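Local coordinates for uncharacterized protein LPG1670 (Legionella pneumophila subsp. pneumophila, PDB 5T2X), which is of unknown function but folds as an all-helical chain of successive hairpins and belongs to the uncharacterised family DUF5630, at residues I22-K27 / S53-F59; L89-Q93 / Y128-F132; Y143-K147 / N182-L186; W169-Y173 / L207-S213; F176-L181 / S193-A197. One frame throughout, in Å; residues are numbered along the deposited sequence.

Contact 1 of 5, residues I22-K27 / S53-F59; sequences IENLIK and SKTITDF
Contact between these two helices, which cross at 60°, is confined to a short patch filled chiefly by Ile26 and Ile56, with Thr55 alongside. Residues 22-27 form the last turns of helix 15-27; Ser53, extended at phi/psi -139/121, precedes the helix that begins at Lys54. The short segment axes pass 9.2 Å apart at a crossing angle of +60°, closest in register where the CA atoms of Glu23 and Thr55 lie 6.0 Å apart. Ile56, with chi1 and chi2 both m, is a bump filling the hollow between Ile22, Glu23 and Ile26: its CD1 is 3.5 Å from Ile22 CG2, 3.8 Å from Glu23 N and 3.6 Å from Ile26 CD1. In return Ile26 (m, t) enters between Thr55, Ile56 and Phe59, its CG2 3.8 Å from Thr55 CG2 and its CD1 3.6 Å from Phe59 CB, while its CG1 lies over one face of the Phe59 ring. Thr55 CG2 is 4.0 Å from Glu23 O, and Thr55 OG1 is 3.9 Å from Lys27 CE. Helices 31-40 and 43-52 extend this apolar seam, touching Ile22, Ile26 and Ile56. At the polar margin, Glu23 stretches out (m, t) so that its OE2 accepts from Ser53 OG at 2.6 Å. The same OG receives Ile56 N at 3.2 Å, making Ser53 a classic serine N-cap, here tied to a neighbouring helix of an all-alpha fold.

Contact 2 of 5, residues L89-Q93 / Y128-F132; sequences LTVSQ and YQHCF
A Schellman motif illustrates how water can join the end of one helix to the start of another. Helix 117-128 terminates with His130 at positive phi (64/36) as the C-prime residue, and Cys131 then serves as N-cap of helix 132-147; opposite, Thr90 is N-cap of helix 91-111. The backbones come closest at Gln93 and Gln129, whose CA atoms are 4.9 Å apart. Leu89, extended at -77/143 with an m, t side chain, lies against the turn: its CD1 is 3.3 Å from His130 O and its CD2 3.7 Å from His130 CB, with Tyr167 stacked on the histidine ring. Thr90 N donates to Gln93 OE1 at 3.0 Å, the N3 side chain accepting from the N-cap amide, as in one half of a capping box. Val91 begins the helix, its side chain against helix 66-76. Ser92 OG, bonded also to Glu61, accepts from water 1 at 3.0 Å, and that water donates to Gln129 OE1 at 2.7 Å. Gln93 (m, t) has the largest share in its own segment: its CA lies 3.3 Å from Gln129 OE1, and its NE2 approaches the edge of the His130 ring, whose ND1 bonds to Tyr135. Water 2 donates to Gln93 O at 2.6 Å and Gln129 O at 2.8 Å; water 3 accepts from Gln93 NE2 and donates to Tyr128 O, both at 3.1 Å.

Contact 3 of 5, residues Y143-K147 / N182-L186; sequences YEKYK and NLAIL
Leu186 and Tyr143 account for most of the surface hidden here, with Tyr146 next, and together they show how tyrosines can link two neighbouring helix ends. Residues 143-147 end helix 132-147; residues 182-186 lie at the end of helix 169-185. Register advances in the same sense on both sides, with CA separations of 8.1 Å for Tyr143 and Leu183 and 7.4 Å for Lys147 and Leu186. Tyr143 (chi1 t) reaches to the other helix, and its OH donates to Asn182 O at 2.8 Å. Asn182 ND2 lies over one face of that ring, while Tyr143 CE1 packs 3.5 Å from Asn182 CB. Leu186 (m, t) inserts its CD1 beside both tyrosines, 3.7 Å from Tyr143 CZ and 3.9 Å from Tyr146 CE2, and also 3.9 Å from Lys147 CB. Tyr146, again t, meets Leu183 through CE2 and CD2 at 3.6 Å; its OH is 2.6 Å from water 4, which donates to Leu183 O at 2.8 Å. The intervening helix 153-167 touches Tyr143 and Tyr146 through Thr157 and Ser154. Leading helices of consecutive hairpins thus lie side by side, as in alpha-alpha repeat folds.

Contact 4 of 5, residues W169-Y173 / L207-S213; sequences WTPGY and LSEHQYS
An aromatic cluster of Trp169, His210 and Tyr212 seats the beginning of helix 169-185 against a turn leading into helix 211-220. Leu207 to His210 form a type I beta turn; His210 then acts as N-cap, its ND1 accepting from Tyr212 N at 3.0 Å. Trp169 has positive phi (56/-127), and its CA lies 5.2 Å from that of Ser213. With chi1 m and chi2 82°, its indole receives Tyr212 CB over the six-membered ring in a CH-pi contact, 4.1 Å from the centroid. The His210 ring lies obliquely, centroid 4.8 Å from that of the same six-membered ring, while Phe273 meets the indole edge-to-face; Trp169 NE1 bonds to Pro87 O and His210 NE2 to Phe273 O. Leu207 CD1 fills the space between Trp169 CE3 (4.3 Å) and Tyr173 CE2 (3.9 Å). To one side of the indole, Thr170 OG1, itself bonded to Ala204 O, accepts from Ser213 OG (chi1 t) at 2.9 Å.

Contact 5 of 5, residues F176-L181 / S193-A197; sequences FYKTCL and SYQEA
Both segments are regular alpha helix, running nearly antiparallel: their N-to-C directions differ by 166° and the short axes approach to 8.1 Å. Register falls on Tyr177 opposite Ala197, with CA atoms only 4.3 Å apart, and Leu181 opposite Tyr194 at 6.3 Å. So close a backbone approach depends on small side chains in between. Cys180 (chi1 m) has its CA-to-CB bond directed toward the partner, its CB 3.3 Å from Ser193 O and 3.6 Å from Ala197 CB, while its SG reaches Glu196 CB at 3.9 Å. Ala197 is the small residue on the other side, giving the larger neighbours room. These are the two arms of an antiparallel helical hairpin, helix 169-185 returning as helix 191-207 after a short connection, and helix 153-167 covers Phe176 and Thr179 on another flank. Leu181 (m, t) bends towards the seam and places CD2 3.8 Å from Ala197 CB and 3.6 Å from Tyr194 CE1. Tyr194 starts with its CA-to-CB bond directed away, yet chi1 m brings the ring back to that leucine. Tyr177, with chi1 at 145° between wells, sets its ring edge against the backbone, CD1 lying 3.4 Å from Ala197 O and 3.9 Å from Ala197 CB; helix 237-248 touches this tyrosine through Ala240 and Thr244. At the first residue of 176-181, Phe176 CE1 lies 3.9 Å from Glu196 OE1, which sits near the plane of the ring.

Chemistry follows place in this chain. Contacts 1, 4 and 5 are partly buried, whereas contacts 2 and 3 lie at the surface, and there ordered waters help bridge the segments. Contact 5 relies on close apolar packing; contacts 1 and 4 add a serine hydroxyl bond to an apolar or aromatic core. Helix 169-185 serves three: contact 4 at its start, contact 5 in mid-length and contact 3 at its end, where Ala184 packs on Tyr194. Contact 2, nearest the centre of the chain, meets contact 4 through Phe132 on Pro171. Contact 1 lies about 45 Å from contacts 3 and 5 between centres; its nearest neighbour, contact 2, is about 21 Å away, without touching.

Contact 1 of 5, residues I22-K27 / S53-F59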
# COMPACT_ATOMS: atom_id res chain seq x y z
N ILE A 22 9.65 24.55 17.33
CA ILE A 22 10.24 23.22 17.23
C ILE A 22 11.45 23.24 16.31
O ILE A 22 12.43 22.53 16.54
CB ILE A 22 9.18 22.19 16.78
CG1 ILE A 22 7.98 22.22 17.72
CG2 ILE A 22 9.78 20.80 16.74
CD1 ILE A 22 6.99 21.10 17.48
N GLU A 23 11.40 24.05 15.25
CA GLU A 23 12.53 24.17 14.34
C GLU A 23 13.78 24.63 15.08
O GLU A 23 14.87 24.07 14.91
CB GLU A 23 12.21 25.13 13.20
CG GLU A 23 11.35 24.56 12.10
CD GLU A 23 11.29 25.48 10.90
OE1 GLU A 23 12.02 26.49 10.89
OE2 GLU A 23 10.50 25.20 9.97
N ASN A 24 13.65 25.67 15.91
CA ASN A 24 14.81 26.21 16.61
C ASN A 24 15.35 25.23 17.65
O ASN A 24 16.56 25.13 17.84
CB ASN A 24 14.46 27.55 17.26
CG ASN A 24 14.13 28.62 16.23
OD1 ASN A 24 14.47 28.50 15.05
ND2 ASN A 24 13.47 29.68 16.68
N LEU A 25 14.46 24.50 18.32
CA LEU A 25 14.90 23.49 19.28
C LEU A 25 15.77 22.44 18.60
O LEU A 25 16.76 21.97 19.18
CB LEU A 25 13.70 22.84 19.96
CG LEU A 25 12.91 23.71 20.94
CD1 LEU A 25 11.70 22.95 21.48
CD2 LEU A 25 13.80 24.18 22.07
N ILE A 26 15.42 22.05 17.37
CA ILE A 26 16.21 21.06 16.65
C ILE A 26 17.55 21.66 16.23
O ILE A 26 18.59 20.99 16.28
CB ILE A 26 15.42 20.53 15.44
CG1 ILE A 26 14.13 19.86 15.91
CG2 ILE A 26 16.26 19.55 14.64
CD1 ILE A 26 13.24 19.39 14.79
N LYS A 27 17.55 22.93 15.82
CA LYS A 27 18.80 23.58 15.43
C LYS A 27 19.71 23.80 16.63
O LYS A 27 20.93 23.63 16.53
CB LYS A 27 18.50 24.90 14.73
CG LYS A 27 17.73 24.75 13.43
CD LYS A 27 17.33 26.10 12.86
CE LYS A 27 16.54 25.95 11.57
NZ LYS A 27 16.07 27.26 11.05
N SER A 53 8.01 22.02 6.92
CA SER A 53 9.34 22.30 7.46
C SER A 53 10.29 21.17 7.12
O SER A 53 10.04 20.02 7.49
CB SER A 53 9.28 22.50 8.98
OG SER A 53 10.58 22.60 9.53
N LYS A 54 11.37 21.50 6.41
CA LYS A 54 12.42 20.51 6.16
C LYS A 54 13.11 20.10 7.45
O LYS A 54 13.51 18.94 7.60
CB LYS A 54 13.43 21.06 5.16
CG LYS A 54 14.64 20.16 4.93
CD LYS A 54 15.67 20.83 4.05
CE LYS A 54 16.93 19.99 3.95
NZ LYS A 54 16.65 18.62 3.42
N THR A 55 13.27 21.04 8.39
CA THR A 55 13.94 20.72 9.65
C THR A 55 13.15 19.69 10.45
O THR A 55 13.73 18.77 11.04
CB THR A 55 14.15 21.99 10.47
OG1 THR A 55 14.92 22.93 9.72
CG2 THR A 55 14.88 21.67 11.77
N ILE A 56 11.82 19.82 10.48
CA ILE A 56 11.00 18.91 11.27
C ILE A 56 11.00 17.52 10.66
O ILE A 56 11.21 16.52 11.36
CB ILE A 56 9.57 19.46 11.42
CG1 ILE A 56 9.58 20.87 12.02
CG2 ILE A 56 8.72 18.53 12.26
CD1 ILE A 56 10.40 21.01 13.26
N THR A 57 10.77 17.43 9.35
CA THR A 57 10.60 16.11 8.73
C THR A 57 11.90 15.32 8.74
O THR A 57 11.87 14.10 8.96
CB THR A 57 10.06 16.26 7.30
OG1 THR A 57 9.95 14.97 6.70
CG2 THR A 57 10.97 17.14 6.45
N ASP A 58 13.04 15.97 8.52
CA ASP A 58 14.31 15.26 8.59
C ASP A 58 14.57 14.73 9.99
O ASP A 58 15.06 13.61 10.16
CB ASP A 58 15.45 16.18 8.14
CG ASP A 58 15.34 16.58 6.68
OD1 ASP A 58 14.59 15.92 5.93
OD2 ASP A 58 16.00 17.57 6.29
N PHE A 59 14.23 15.53 11.01
CA PHE A 59 14.38 15.07 12.39
C PHE A 59 13.43 13.92 12.69
O PHE A 59 13.80 12.98 13.41
CB PHE A 59 14.14 16.24 13.34
CG PHE A 59 14.23 15.88 14.80
CD1 PHE A 59 15.45 15.61 15.39
CD2 PHE A 59 13.08 15.82 15.58
CE1 PHE A 59 15.53 15.28 16.73
CE2 PHE A 59 13.16 15.49 16.92
CZ PHE A 59 14.38 15.22 17.49

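Contact 2 of 5, residues L89-Q93 / Y128-F132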
# COMPACT_ATOMS: atom_id res chain seq x y z
N LEU A 89 8.76 -0.34 3.80
CA LEU A 89 8.17 0.91 4.25
C LEU A 89 8.59 1.22 5.68
O LEU A 89 8.71 0.33 6.53
CB LEU A 89 6.65 0.85 4.16
CG LEU A 89 6.04 0.88 2.76
CD1 LEU A 89 4.53 1.04 2.82
CD2 LEU A 89 6.66 2.00 1.92
N THR A 90 8.81 2.51 5.96
CA THR A 90 9.14 2.95 7.30
C THR A 90 7.87 3.17 8.11
O THR A 90 6.75 3.16 7.58
CB THR A 90 9.97 4.24 7.25
OG1 THR A 90 9.16 5.32 6.77
CG2 THR A 90 11.17 4.07 6.33
N VAL A 91 8.05 3.36 9.42
CA VAL A 91 6.89 3.51 10.30
C VAL A 91 6.16 4.82 10.03
O VAL A 91 4.93 4.90 10.21
CB VAL A 91 7.32 3.38 11.77
CG1 VAL A 91 8.25 4.51 12.17
CG2 VAL A 91 6.10 3.32 12.69
N SER A 92 6.87 5.86 9.59
CA SER A 92 6.20 7.12 9.28
C SER A 92 5.38 7.00 8.00
O SER A 92 4.26 7.52 7.93
CB SER A 92 7.22 8.25 9.15
OG SER A 92 7.96 8.15 7.95
N GLN A 93 5.92 6.31 7.00
CA GLN A 93 5.14 6.04 5.79
C GLN A 93 3.90 5.23 6.11
O GLN A 93 2.83 5.45 5.52
CB GLN A 93 6.01 5.31 4.77
CG GLN A 93 7.16 6.14 4.23
CD GLN A 93 8.04 5.36 3.28
OE1 GLN A 93 8.44 4.24 3.57
NE2 GLN A 93 8.34 5.96 2.13
N TYR A 128 1.28 8.40 -2.02
CA TYR A 128 2.64 8.94 -1.97
C TYR A 128 3.43 8.32 -0.83
O TYR A 128 4.65 8.16 -0.94
CB TYR A 128 2.59 10.46 -1.83
CG TYR A 128 3.95 11.13 -1.89
CD1 TYR A 128 4.51 11.49 -3.11
CD2 TYR A 128 4.67 11.40 -0.73
CE1 TYR A 128 5.75 12.10 -3.17
CE2 TYR A 128 5.90 12.01 -0.79
CZ TYR A 128 6.44 12.36 -2.01
OH TYR A 128 7.67 12.97 -2.06
N GLN A 129 2.76 7.96 0.26
CA GLN A 129 3.36 7.19 1.34
C GLN A 129 3.29 5.69 1.09
O GLN A 129 3.63 4.90 1.98
CB GLN A 129 2.67 7.53 2.66
CG GLN A 129 2.70 9.01 3.01
CD GLN A 129 4.10 9.50 3.34
OE1 GLN A 129 4.92 8.76 3.88
NE2 GLN A 129 4.38 10.75 3.00
N HIS A 130 2.85 5.28 -0.11
CA HIS A 130 2.84 3.88 -0.54
C HIS A 130 1.92 3.02 0.32
O HIS A 130 2.20 1.86 0.60
CB HIS A 130 4.26 3.30 -0.56
CG HIS A 130 5.24 4.14 -1.32
ND1 HIS A 130 5.10 4.39 -2.67
CD2 HIS A 130 6.36 4.79 -0.93
CE1 HIS A 130 6.10 5.16 -3.07
NE2 HIS A 130 6.88 5.41 -2.04
N CYS A 131 0.80 3.61 0.74
CA CYS A 131 -0.19 2.86 1.51
C CYS A 131 -0.92 1.87 0.62
O CYS A 131 -1.38 2.22 -0.48
CB CYS A 131 -1.19 3.82 2.16
SG CYS A 131 -2.49 3.02 3.12
N PHE A 132 -1.02 0.62 1.08
CA PHE A 132 -1.68 -0.41 0.28
C PHE A 132 -3.15 -0.08 0.06
O PHE A 132 -3.70 -0.34 -1.02
CB PHE A 132 -1.54 -1.78 0.95
CG PHE A 132 -2.34 -2.87 0.28
CD1 PHE A 132 -1.82 -3.55 -0.81
CD2 PHE A 132 -3.61 -3.19 0.73
CE1 PHE A 132 -2.55 -4.55 -1.43
CE2 PHE A 132 -4.35 -4.18 0.11
CZ PHE A 132 -3.82 -4.86 -0.97
O HOH W 1 6.86 9.48 5.54
O HOH W 2 2.20 3.52 3.90
O HOH W 3 7.22 8.46 0.77

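Contact 3 of 5, residues Y143-K147 / N182-L186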
# COMPACT_ATOMS: atom_id res chain seq x y z
N TYR A 143 -9.76 1.71 -12.77
CA TYR A 143 -10.40 0.63 -13.53
C TYR A 143 -11.81 1.02 -13.96
O TYR A 143 -12.21 0.73 -15.09
CB TYR A 143 -10.43 -0.65 -12.70
CG TYR A 143 -11.12 -1.79 -13.42
CD1 TYR A 143 -10.49 -2.47 -14.45
CD2 TYR A 143 -12.40 -2.19 -13.06
CE1 TYR A 143 -11.11 -3.51 -15.12
CE2 TYR A 143 -13.03 -3.24 -13.72
CZ TYR A 143 -12.38 -3.89 -14.74
OH TYR A 143 -13.00 -4.93 -15.40
N GLU A 144 -12.57 1.66 -13.07
CA GLU A 144 -13.91 2.11 -13.44
C GLU A 144 -13.84 3.20 -14.51
O GLU A 144 -14.72 3.27 -15.38
CB GLU A 144 -14.66 2.60 -12.21
CG GLU A 144 -14.92 1.51 -11.17
CD GLU A 144 -15.79 0.38 -11.72
OE1 GLU A 144 -16.64 0.65 -12.59
OE2 GLU A 144 -15.61 -0.77 -11.27
N LYS A 145 -12.83 4.06 -14.45
CA LYS A 145 -12.61 5.03 -15.52
C LYS A 145 -12.33 4.32 -16.84
O LYS A 145 -12.88 4.68 -17.89
CB LYS A 145 -11.45 5.96 -15.16
CG LYS A 145 -11.71 6.88 -13.99
CD LYS A 145 -12.39 8.16 -14.43
CE LYS A 145 -12.63 9.09 -13.26
NZ LYS A 145 -13.31 10.35 -13.68
N TYR A 146 -11.47 3.30 -16.80
CA TYR A 146 -11.17 2.52 -18.00
C TYR A 146 -12.40 1.77 -18.48
O TYR A 146 -12.66 1.69 -19.69
CB TYR A 146 -10.02 1.56 -17.72
CG TYR A 146 -9.74 0.56 -18.82
CD1 TYR A 146 -9.37 0.98 -20.09
CD2 TYR A 146 -9.83 -0.80 -18.58
CE1 TYR A 146 -9.12 0.07 -21.09
CE2 TYR A 146 -9.58 -1.72 -19.58
CZ TYR A 146 -9.22 -1.28 -20.83
OH TYR A 146 -8.96 -2.19 -21.83
N LYS A 147 -13.19 1.23 -17.55
CA LYS A 147 -14.36 0.44 -17.92
C LYS A 147 -15.42 1.28 -18.62
O LYS A 147 -16.12 0.78 -19.50
CB LYS A 147 -14.94 -0.24 -16.68
CG LYS A 147 -16.09 -1.19 -16.96
CD LYS A 147 -16.59 -1.83 -15.67
CE LYS A 147 -17.73 -2.80 -15.92
NZ LYS A 147 -18.24 -3.39 -14.66
N ASN A 182 -9.26 -8.46 -14.07
CA ASN A 182 -10.27 -7.47 -14.44
C ASN A 182 -9.96 -6.81 -15.77
O ASN A 182 -10.88 -6.44 -16.51
CB ASN A 182 -10.38 -6.42 -13.34
CG ASN A 182 -10.92 -6.98 -12.04
OD1 ASN A 182 -11.13 -8.19 -11.92
ND2 ASN A 182 -11.14 -6.12 -11.06
N LEU A 183 -8.67 -6.66 -16.11
CA LEU A 183 -8.32 -6.12 -17.42
C LEU A 183 -8.53 -7.14 -18.52
O LEU A 183 -8.86 -6.77 -19.65
CB LEU A 183 -6.87 -5.62 -17.41
CG LEU A 183 -6.60 -4.37 -16.58
CD1 LEU A 183 -5.11 -4.03 -16.58
CD2 LEU A 183 -7.41 -3.19 -17.09
N ALA A 184 -8.35 -8.43 -18.22
CA ALA A 184 -8.59 -9.47 -19.21
C ALA A 184 -10.07 -9.57 -19.58
O ALA A 184 -10.40 -9.92 -20.72
CB ALA A 184 -8.09 -10.82 -18.70
N ILE A 185 -10.96 -9.26 -18.64
CA ILE A 185 -12.39 -9.32 -18.92
C ILE A 185 -12.77 -8.31 -20.00
O ILE A 185 -13.59 -8.60 -20.87
CB ILE A 185 -13.19 -9.08 -17.62
CG1 ILE A 185 -12.90 -10.19 -16.60
CG2 ILE A 185 -14.68 -9.00 -17.91
CD1 ILE A 185 -13.22 -11.58 -17.11
N LEU A 186 -12.17 -7.13 -19.96
CA LEU A 186 -12.48 -6.06 -20.91
C LEU A 186 -11.58 -6.08 -22.14
O LEU A 186 -11.73 -5.21 -23.00
CB LEU A 186 -12.38 -4.70 -20.22
CG LEU A 186 -13.24 -4.52 -18.96
CD1 LEU A 186 -12.99 -3.15 -18.33
CD2 LEU A 186 -14.71 -4.70 -19.28
O HOH W 4 -8.08 -4.55 -21.08

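Contact 4 of 5, residues W169-Y173 / L207-S213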
# COMPACT_ATOMS: atom_id res chain seq x y z
N TRP A 169 4.17 -7.18 -0.56
CA TRP A 169 4.40 -8.63 -0.49
C TRP A 169 3.21 -9.38 -1.10
O TRP A 169 2.83 -9.07 -2.24
CB TRP A 169 4.71 -8.99 0.96
CG TRP A 169 6.02 -8.45 1.45
CD1 TRP A 169 6.27 -7.19 1.91
CD2 TRP A 169 7.25 -9.17 1.54
NE1 TRP A 169 7.59 -7.08 2.27
CE2 TRP A 169 8.22 -8.28 2.05
CE3 TRP A 169 7.64 -10.48 1.23
CZ2 TRP A 169 9.54 -8.65 2.26
CZ3 TRP A 169 8.96 -10.85 1.43
CH2 TRP A 169 9.89 -9.94 1.95
N THR A 170 2.60 -10.34 -0.39
CA THR A 170 1.56 -11.16 -1.00
C THR A 170 0.30 -10.37 -1.32
O THR A 170 -0.22 -10.51 -2.45
CB THR A 170 1.27 -12.37 -0.11
OG1 THR A 170 2.37 -13.28 -0.15
CG2 THR A 170 -0.00 -13.08 -0.55
N PRO A 171 -0.26 -9.56 -0.42
CA PRO A 171 -1.45 -8.77 -0.81
C PRO A 171 -1.20 -7.84 -1.98
O PRO A 171 -2.13 -7.56 -2.75
CB PRO A 171 -1.79 -8.00 0.47
CG PRO A 171 -1.25 -8.84 1.56
CD PRO A 171 0.02 -9.42 1.02
N GLY A 172 0.03 -7.35 -2.14
CA GLY A 172 0.34 -6.53 -3.30
C GLY A 172 0.27 -7.31 -4.60
O GLY A 172 -0.34 -6.87 -5.58
N TYR A 173 0.89 -8.50 -4.63
CA TYR A 173 0.85 -9.32 -5.83
C TYR A 173 -0.53 -9.89 -6.08
O TYR A 173 -0.91 -10.13 -7.23
CB TYR A 173 1.90 -10.43 -5.75
CG TYR A 173 3.29 -9.95 -6.08
CD1 TYR A 173 3.74 -9.93 -7.39
CD2 TYR A 173 4.15 -9.50 -5.09
CE1 TYR A 173 5.01 -9.48 -7.71
CE2 TYR A 173 5.42 -9.06 -5.39
CZ TYR A 173 5.85 -9.05 -6.70
OH TYR A 173 7.11 -8.60 -7.01
N LEU A 207 5.52 -16.01 -1.68
CA LEU A 207 5.88 -15.06 -0.64
C LEU A 207 5.03 -15.21 0.61
O LEU A 207 5.37 -14.62 1.64
CB LEU A 207 5.76 -13.63 -1.17
CG LEU A 207 6.66 -13.21 -2.33
CD1 LEU A 207 6.39 -11.76 -2.71
CD2 LEU A 207 8.13 -13.40 -1.97
N SER A 208 3.94 -15.99 0.55
CA SER A 208 2.96 -16.03 1.63
C SER A 208 3.50 -16.60 2.93
O SER A 208 2.83 -16.47 3.96
CB SER A 208 1.74 -16.84 1.18
OG SER A 208 2.11 -18.16 0.82
N GLU A 209 4.68 -17.22 2.92
CA GLU A 209 5.24 -17.81 4.13
C GLU A 209 6.17 -16.87 4.89
O GLU A 209 6.43 -17.12 6.07
CB GLU A 209 6.00 -19.10 3.79
CG GLU A 209 5.18 -20.17 3.09
CD GLU A 209 4.35 -21.01 4.05
OE1 GLU A 209 3.92 -20.49 5.10
OE2 GLU A 209 4.14 -22.21 3.75
N HIS A 210 6.66 -15.82 4.25
CA HIS A 210 7.63 -14.94 4.89
C HIS A 210 6.97 -14.14 6.01
O HIS A 210 5.79 -13.80 5.96
CB HIS A 210 8.24 -13.99 3.86
CG HIS A 210 9.51 -13.34 4.32
ND1 HIS A 210 9.54 -12.32 5.24
CD2 HIS A 210 10.80 -13.57 3.97
CE1 HIS A 210 10.79 -11.95 5.45
NE2 HIS A 210 11.58 -12.69 4.69
N GLN A 211 7.77 -13.84 7.04
CA GLN A 211 7.25 -13.12 8.20
C GLN A 211 6.73 -11.74 7.81
O GLN A 211 5.67 -11.31 8.28
CB GLN A 211 8.34 -13.00 9.27
CG GLN A 211 7.98 -12.06 10.41
CD GLN A 211 9.17 -11.75 11.30
OE1 GLN A 211 10.19 -12.45 11.27
NE2 GLN A 211 9.05 -10.69 12.09
N TYR A 212 7.48 -11.02 6.97
CA TYR A 212 7.05 -9.69 6.55
C TYR A 212 5.77 -9.76 5.73
O TYR A 212 4.92 -8.87 5.82
CB TYR A 212 8.16 -9.01 5.76
CG TYR A 212 9.42 -8.76 6.55
CD1 TYR A 212 9.38 -8.62 7.93
CD2 TYR A 212 10.66 -8.67 5.92
CE1 TYR A 212 10.53 -8.40 8.67
CE2 TYR A 212 11.81 -8.45 6.65
CZ TYR A 212 11.74 -8.31 8.02
OH TYR A 212 12.89 -8.09 8.74
N SER A 213 5.60 -10.81 4.93
CA SER A 213 4.38 -10.96 4.14
C SER A 213 3.20 -11.34 5.02
O SER A 213 2.06 -10.94 4.73
CB SER A 213 4.59 -12.00 3.05
OG SER A 213 3.40 -12.19 2.29

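Contact 5 of 5, residues F176-L181 / S193-A197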
# COMPACT_ATOMS: atom_id res chain seq x y z
N PHE A 176 -2.22 -7.11 -7.93
CA PHE A 176 -1.79 -7.14 -9.32
C PHE A 176 -2.43 -8.30 -10.07
O PHE A 176 -2.83 -8.16 -11.23
CB PHE A 176 -0.27 -7.24 -9.39
CG PHE A 176 0.31 -7.00 -10.76
CD1 PHE A 176 0.44 -8.04 -11.66
CD2 PHE A 176 0.74 -5.73 -11.13
CE1 PHE A 176 0.98 -7.81 -12.92
CE2 PHE A 176 1.27 -5.51 -12.38
CZ PHE A 176 1.40 -6.55 -13.28
N TYR A 177 -2.55 -9.46 -9.41
CA TYR A 177 -3.19 -10.61 -10.04
C TYR A 177 -4.66 -10.34 -10.33
O TYR A 177 -5.14 -10.60 -11.44
CB TYR A 177 -3.03 -11.84 -9.14
CG TYR A 177 -4.20 -12.79 -9.15
CD1 TYR A 177 -4.39 -13.69 -10.19
CD2 TYR A 177 -5.12 -12.80 -8.10
CE1 TYR A 177 -5.46 -14.57 -10.20
CE2 TYR A 177 -6.19 -13.67 -8.10
CZ TYR A 177 -6.36 -14.55 -9.15
OH TYR A 177 -7.43 -15.42 -9.15
N LYS A 178 -5.38 -9.79 -9.36
CA LYS A 178 -6.79 -9.48 -9.57
C LYS A 178 -6.97 -8.36 -10.59
O LYS A 178 -7.95 -8.36 -11.34
CB LYS A 178 -7.45 -9.11 -8.24
CG LYS A 178 -8.97 -9.01 -8.31
CD LYS A 178 -9.58 -10.33 -8.74
CE LYS A 178 -11.09 -10.23 -8.86
NZ LYS A 178 -11.71 -11.53 -9.26
N THR A 179 -6.04 -7.41 -10.63
CA THR A 179 -6.13 -6.33 -11.61
C THR A 179 -5.97 -6.86 -13.03
O THR A 179 -6.67 -6.42 -13.95
CB THR A 179 -5.08 -5.26 -11.31
OG1 THR A 179 -5.30 -4.72 -10.00
CG2 THR A 179 -5.15 -4.13 -12.33
N CYS A 180 -5.07 -7.83 -13.22
CA CYS A 180 -4.90 -8.42 -14.54
C CYS A 180 -6.14 -9.20 -14.97
O CYS A 180 -6.50 -9.21 -16.15
CB CYS A 180 -3.67 -9.33 -14.56
SG CYS A 180 -2.09 -8.46 -14.42
N LEU A 181 -6.81 -9.87 -14.02
CA LEU A 181 -8.05 -10.56 -14.34
C LEU A 181 -9.12 -9.58 -14.79
O LEU A 181 -9.82 -9.82 -15.78
CB LEU A 181 -8.54 -11.37 -13.14
CG LEU A 181 -7.73 -12.56 -12.65
CD1 LEU A 181 -8.50 -13.31 -11.58
CD2 LEU A 181 -7.37 -13.50 -13.80
N SER A 193 -2.94 -10.79 -20.49
CA SER A 193 -3.39 -10.39 -19.16
C SER A 193 -3.49 -11.58 -18.23
O SER A 193 -3.13 -11.49 -17.05
CB SER A 193 -4.73 -9.66 -19.27
OG SER A 193 -4.65 -8.57 -20.16
N TYR A 194 -3.98 -12.72 -18.73
CA TYR A 194 -4.07 -13.92 -17.89
C TYR A 194 -2.69 -14.48 -17.58
O TYR A 194 -2.46 -15.00 -16.48
CB TYR A 194 -4.94 -14.97 -18.57
CG TYR A 194 -6.43 -14.73 -18.44
CD1 TYR A 194 -7.06 -14.82 -17.21
CD2 TYR A 194 -7.20 -14.44 -19.56
CE1 TYR A 194 -8.42 -14.60 -17.09
CE2 TYR A 194 -8.56 -14.23 -19.45
CZ TYR A 194 -9.17 -14.31 -18.22
OH TYR A 194 -10.52 -14.10 -18.10
N GLN A 195 -1.76 -14.39 -18.53
CA GLN A 195 -0.40 -14.86 -18.27
C GLN A 195 0.29 -14.01 -17.22
O GLN A 195 1.03 -14.53 -16.37
CB GLN A 195 0.41 -14.88 -19.57
CG GLN A 195 -0.14 -15.83 -20.62
CD GLN A 195 0.54 -15.65 -21.97
OE1 GLN A 195 -0.05 -15.96 -23.01
NE2 GLN A 195 1.77 -15.16 -21.95
N GLU A 196 0.06 -12.70 -17.25
CA GLU A 196 0.60 -11.83 -16.20
C GLU A 196 -0.11 -12.05 -14.87
O GLU A 196 0.51 -11.92 -13.81
CB GLU A 196 0.49 -10.36 -16.63
CG GLU A 196 1.52 -9.93 -17.66
CD GLU A 196 2.91 -9.79 -17.08
OE1 GLU A 196 3.02 -9.38 -15.90
OE2 GLU A 196 3.89 -10.09 -17.79
N ALA A 197 -1.40 -12.39 -14.91
CA ALA A 197 -2.12 -12.69 -13.68
C ALA A 197 -1.57 -13.94 -13.00
O ALA A 197 -1.44 -13.98 -11.78
CB ALA A 197 -3.61 -12.85 -13.97